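Local structure of NAD-dependent aldehyde dehydrogenase (Burkholderia multivorans, 5UJU) at residues A24-P36 / N523-G535. The protein probably oxidises aldehydes to carboxylic acids with NAD+ as the electron acceptor. Numbering follows the deposited sequence.
Sequences ALAAIESRGYWSP and NQSAAFSDFHGTG. With EDO (1,2-ethanediol), chain G.
A bend at chi3 (77°) in Arg-31 lays its guanidinium flat on the ring of Phe-531, whose CG, anti to its own carbonyl carbon, sends that ring to the guanidinium. The planes differ by 4°, and Arg-31 CZ sits 3.8 Å from the Phe-531 ring centroid, which makes this a stacked cation-pi pair. Ser-529 O takes Arg-31 NE at 2.9 Å, from above the carbonyl plane, and a weak second bond from NH2; Arg-31 NH1 turns back to Ile-28 O (3.1 Å), so two bonds and a weak third probably limit the group's rotation. Ser-529 OG in turn donates to Arg-31 O at 2.8 Å. Phe-528 inserts its ring between helix 18-30 and Trp-34: Ile-28 CG2 meets the ring edge at CD1 (3.5 Å), while the Trp-34 edge points at one face, centroids 5.0 Å apart and planes at 66°, a T-shaped pair. Two waters join Ala-527 O to the backbone of Gly-32 and Trp-34. Tyr-200 of the second subunit also bonds Ser-529 O, and Lys-198 of the same second subunit forms a salt bridge with Asp-530. The end of helix 18-30, where Arg-31 takes positive phi, thus docks on the loop after strand 511-514 at the dimer interface of this aldehyde dehydrogenase family protein.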
loop_
_atom_site.group_PDB
_atom_site.type_symbol
_atom_site.label_atom_id
_atom_site.label_comp_id
_atom_site.label_asym_id
_atom_site.label_seq_id
_atom_site.Cartn_x
_atom_site.Cartn_y
_atom_site.Cartn_z
ATOM N N ALA A 24 -10.538 19.974 5.431
ATOM C CA ALA A 24 -10.183 19.020 4.390
ATOM C C ALA A 24 -10.401 17.584 4.858
ATOM O O ALA A 24 -10.837 16.732 4.072
ATOM C CB ALA A 24 -8.744 19.239 3.933
ATOM N N LEU A 25 -10.092 17.290 6.125
ATOM C CA LEU A 25 -10.397 15.977 6.691
ATOM C C LEU A 25 -11.889 15.676 6.612
ATOM O O LEU A 25 -12.293 14.565 6.236
ATOM C CB LEU A 25 -9.938 15.889 8.148
ATOM C CG LEU A 25 -8.487 15.577 8.490
ATOM C CD1 LEU A 25 -8.304 15.653 10.009
ATOM C CD2 LEU A 25 -8.067 14.224 7.953
ATOM N N ALA A 26 -12.724 16.642 7.001
ATOM C CA ALA A 26 -14.167 16.440 6.898
ATOM C C ALA A 26 -14.599 16.253 5.448
ATOM O O ALA A 26 -15.529 15.482 5.171
ATOM C CB ALA A 26 -14.918 17.615 7.527
ATOM N N ALA A 27 -13.929 16.937 4.514
ATOM C CA ALA A 27 -14.310 16.857 3.106
ATOM C C ALA A 27 -14.034 15.475 2.523
ATOM O O ALA A 27 -14.878 14.927 1.803
ATOM C CB ALA A 27 -13.579 17.934 2.302
ATOM N N ILE A 28 -12.865 14.889 2.814
ATOM C CA ILE A 28 -12.543 13.592 2.226
ATOM C C ILE A 28 -13.471 12.496 2.733
ATOM O O ILE A 28 -13.701 11.506 2.021
ATOM C CB ILE A 28 -11.071 13.196 2.470
ATOM C CG1 ILE A 28 -10.785 13.035 3.967
ATOM C CG2 ILE A 28 -10.131 14.200 1.828
ATOM C CD1 ILE A 28 -9.337 12.597 4.272
ATOM N N GLU A 29 -14.064 12.670 3.916
ATOM C CA GLU A 29 -14.977 11.667 4.451
ATOM C C GLU A 29 -16.414 11.825 3.953
ATOM O O GLU A 29 -17.083 10.822 3.679
ATOM C CB GLU A 29 -14.968 11.714 5.977
ATOM C CG GLU A 29 -15.775 10.608 6.605
ATOM C CD GLU A 29 -15.450 10.426 8.071
ATOM O OE1 GLU A 29 -14.863 11.355 8.668
ATOM O OE2 GLU A 29 -15.772 9.352 8.621
ATOM N N SER A 30 -16.914 13.057 3.827
ATOM C CA SER A 30 -18.295 13.266 3.393
ATOM C C SER A 30 -18.438 13.265 1.872
ATOM O O SER A 30 -19.458 12.802 1.347
ATOM C CB SER A 30 -18.831 14.579 3.962
ATOM O OG SER A 30 -18.211 15.675 3.325
ATOM N N ARG A 31 -17.444 13.808 1.165
ATOM C CA ARG A 31 -17.324 13.740 -0.296
ATOM C C ARG A 31 -18.388 14.564 -1.031
ATOM O O ARG A 31 -18.702 14.285 -2.192
ATOM C CB ARG A 31 -17.317 12.281 -0.781
ATOM C CG ARG A 31 -16.193 11.447 -0.122
ATOM C CD ARG A 31 -15.806 10.180 -0.902
ATOM N NE ARG A 31 -14.978 10.469 -2.076
ATOM C CZ ARG A 31 -13.669 10.735 -2.042
ATOM N NH1 ARG A 31 -13.003 10.765 -0.887
ATOM N NH2 ARG A 31 -13.016 10.975 -3.173
ATOM N N GLY A 32 -18.920 15.605 -0.383
ATOM C CA GLY A 32 -19.638 16.661 -1.070
ATOM C C GLY A 32 -18.666 17.594 -1.779
ATOM O O GLY A 32 -17.490 17.269 -1.982
ATOM N N TYR A 33 -19.169 18.771 -2.179
ATOM C CA TYR A 33 -18.333 19.767 -2.851
ATOM C C TYR A 33 -17.601 20.642 -1.835
ATOM O O TYR A 33 -18.223 21.199 -0.924
ATOM C CB TYR A 33 -19.139 20.675 -3.790
ATOM C CG TYR A 33 -18.239 21.774 -4.325
ATOM C CD1 TYR A 33 -17.211 21.471 -5.214
ATOM C CD2 TYR A 33 -18.358 23.093 -3.884
ATOM C CE1 TYR A 33 -16.347 22.447 -5.683
ATOM C CE2 TYR A 33 -17.492 24.087 -4.350
ATOM C CZ TYR A 33 -16.485 23.752 -5.248
ATOM O OH TYR A 33 -15.612 24.707 -5.729
ATOM N N TRP A 34 -16.291 20.797 -2.023
ATOM C CA TRP A 34 -15.501 21.720 -1.214
ATOM C C TRP A 34 -14.158 21.970 -1.887
ATOM O O TRP A 34 -13.573 21.060 -2.482
ATOM C CB TRP A 34 -15.272 21.197 0.211
ATOM C CG TRP A 34 -14.472 22.147 1.066
ATOM C CD1 TRP A 34 -14.905 23.322 1.631
ATOM C CD2 TRP A 34 -13.089 22.022 1.416
ATOM N NE1 TRP A 34 -13.879 23.917 2.328
ATOM C CE2 TRP A 34 -12.755 23.141 2.215
ATOM C CE3 TRP A 34 -12.103 21.066 1.145
ATOM C CZ2 TRP A 34 -11.478 23.330 2.738
ATOM C CZ3 TRP A 34 -10.837 21.250 1.671
ATOM C CH2 TRP A 34 -10.533 22.377 2.461
ATOM N N SER A 35 -13.681 23.216 -1.784
ATOM C CA SER A 35 -12.376 23.647 -2.273
ATOM C C SER A 35 -11.955 24.924 -1.563
ATOM O O SER A 35 -12.693 25.914 -1.595
ATOM C CB SER A 35 -12.386 23.898 -3.781
ATOM O OG SER A 35 -11.159 24.502 -4.174
ATOM N N PRO A 36 -10.778 24.953 -0.929
ATOM C CA PRO A 36 -10.315 26.196 -0.300
ATOM C C PRO A 36 -9.657 27.154 -1.273
ATOM O O PRO A 36 -9.301 28.271 -0.869
ATOM C CB PRO A 36 -9.297 25.697 0.731
ATOM C CG PRO A 36 -8.686 24.512 0.048
ATOM C CD PRO A 36 -9.806 23.858 -0.752
ATOM N N ASN A 523 -14.765 14.439 -18.656
ATOM C CA ASN A 523 -13.367 14.810 -18.455
ATOM C C ASN A 523 -13.118 15.316 -17.041
ATOM O O ASN A 523 -11.996 15.201 -16.540
ATOM C CB ASN A 523 -12.914 15.908 -19.424
ATOM C CG ASN A 523 -13.415 15.696 -20.841
ATOM O OD1 ASN A 523 -14.578 15.365 -21.053
ATOM N ND2 ASN A 523 -12.533 15.902 -21.818
ATOM N N GLN A 524 -14.133 15.878 -16.388
ATOM C CA GLN A 524 -13.935 16.629 -15.154
ATOM C C GLN A 524 -13.990 15.736 -13.920
ATOM O O GLN A 524 -14.736 14.753 -13.865
ATOM C CB GLN A 524 -14.993 17.723 -15.024
ATOM C CG GLN A 524 -14.943 18.757 -16.127
ATOM C CD GLN A 524 -16.134 19.690 -16.097
ATOM O OE1 GLN A 524 -17.277 19.261 -15.932
ATOM N NE2 GLN A 524 -15.866 20.984 -16.229
ATOM N N SER A 525 -13.179 16.091 -12.919
ATOM C CA SER A 525 -13.272 15.438 -11.621
ATOM C C SER A 525 -12.910 16.451 -10.543
ATOM O O SER A 525 -12.030 17.296 -10.737
ATOM C CB SER A 525 -12.375 14.187 -11.522
ATOM O OG SER A 525 -10.998 14.505 -11.392
ATOM N N ALA A 526 -13.583 16.344 -9.405
ATOM C CA ALA A 526 -13.399 17.265 -8.291
ATOM C C ALA A 526 -12.666 16.556 -7.165
ATOM O O ALA A 526 -13.048 15.445 -6.772
ATOM C CB ALA A 526 -14.739 17.805 -7.791
ATOM N N ALA A 527 -11.600 17.187 -6.668
ATOM C CA ALA A 527 -10.957 16.712 -5.448
ATOM C C ALA A 527 -11.979 16.631 -4.315
ATOM O O ALA A 527 -12.993 17.339 -4.319
ATOM C CB ALA A 527 -9.802 17.656 -5.038
ATOM N N PHE A 528 -11.714 15.750 -3.346
ATOM C CA PHE A 528 -12.527 15.534 -2.145
ATOM C C PHE A 528 -13.885 14.915 -2.466
ATOM O O PHE A 528 -14.788 14.941 -1.618
ATOM C CB PHE A 528 -12.749 16.821 -1.337
ATOM C CG PHE A 528 -11.483 17.588 -1.048
ATOM C CD1 PHE A 528 -10.600 17.159 -0.067
ATOM C CD2 PHE A 528 -11.183 18.744 -1.761
ATOM C CE1 PHE A 528 -9.441 17.869 0.201
ATOM C CE2 PHE A 528 -10.025 19.450 -1.514
ATOM C CZ PHE A 528 -9.154 19.017 -0.525
ATOM N N SER A 529 -14.081 14.414 -3.682
ATOM C CA SER A 529 -15.317 13.708 -3.996
ATOM C C SER A 529 -15.057 12.613 -5.033
ATOM O O SER A 529 -15.418 11.450 -4.813
ATOM C CB SER A 529 -16.388 14.690 -4.476
ATOM O OG SER A 529 -17.624 14.030 -4.731
ATOM N N ASP A 530 -14.392 12.959 -6.139
ATOM C CA ASP A 530 -14.153 12.021 -7.232
ATOM C C ASP A 530 -12.767 11.396 -7.093
ATOM O O ASP A 530 -11.755 12.105 -7.125
ATOM C CB ASP A 530 -14.285 12.723 -8.584
ATOM C CG ASP A 530 -15.639 13.405 -8.759
ATOM O OD1 ASP A 530 -16.674 12.814 -8.374
ATOM O OD2 ASP A 530 -15.668 14.541 -9.274
ATOM N N PHE A 531 -12.726 10.072 -6.956
ATOM C CA PHE A 531 -11.470 9.346 -7.080
ATOM C C PHE A 531 -11.022 9.379 -8.532
ATOM O O PHE A 531 -11.772 8.972 -9.430
ATOM C CB PHE A 531 -11.634 7.899 -6.617
ATOM C CG PHE A 531 -12.006 7.763 -5.169
ATOM C CD1 PHE A 531 -11.055 7.955 -4.175
ATOM C CD2 PHE A 531 -13.313 7.443 -4.804
ATOM C CE1 PHE A 531 -11.396 7.834 -2.841
ATOM C CE2 PHE A 531 -13.662 7.317 -3.477
ATOM C CZ PHE A 531 -12.701 7.514 -2.490
ATOM N N HIS A 532 -9.804 9.857 -8.767
ATOM C CA HIS A 532 -9.221 9.873 -10.104
ATOM C C HIS A 532 -8.492 8.548 -10.325
ATOM O O HIS A 532 -7.442 8.294 -9.717
ATOM C CB HIS A 532 -8.278 11.059 -10.263
ATOM C CG HIS A 532 -7.574 11.090 -11.580
ATOM N ND1 HIS A 532 -8.188 11.518 -12.738
ATOM C CD2 HIS A 532 -6.313 10.740 -11.926
ATOM C CE1 HIS A 532 -7.333 11.432 -13.742
ATOM N NE2 HIS A 532 -6.186 10.966 -13.277
ATOM N N GLY A 533 -9.047 7.706 -11.194
ATOM C CA GLY A 533 -8.590 6.335 -11.329
ATOM C C GLY A 533 -8.976 5.501 -10.120
ATOM O O GLY A 533 -9.239 6.043 -9.042
ATOM N N THR A 534 -9.014 4.181 -10.273
ATOM C CA THR A 534 -9.329 3.308 -9.149
ATOM C C THR A 534 -8.120 2.581 -8.590
ATOM O O THR A 534 -8.107 2.265 -7.399
ATOM C CB THR A 534 -10.375 2.260 -9.549
ATOM O OG1 THR A 534 -9.824 1.395 -10.558
ATOM C CG2 THR A 534 -11.661 2.937 -10.069
ATOM N N GLY A 535 -7.102 2.329 -9.412
ATOM C CA GLY A 535 -6.050 1.399 -9.063
ATOM C C GLY A 535 -6.360 -0.056 -9.364
ATOM O O GLY A 535 -5.557 -0.926 -9.000
HETATM C C1 EDO G . -17.818 17.192 -11.299
HETATM O O1 EDO G . -16.444 17.054 -11.658
HETATM C C2 EDO G . -18.117 16.448 -10.001
HETATM O O2 EDO G . -17.967 15.026 -10.155
HETATM O O HOH W 1 -15.582 18.039 -4.033
HETATM O O HOH W 2 -12.946 20.121 -5.080
#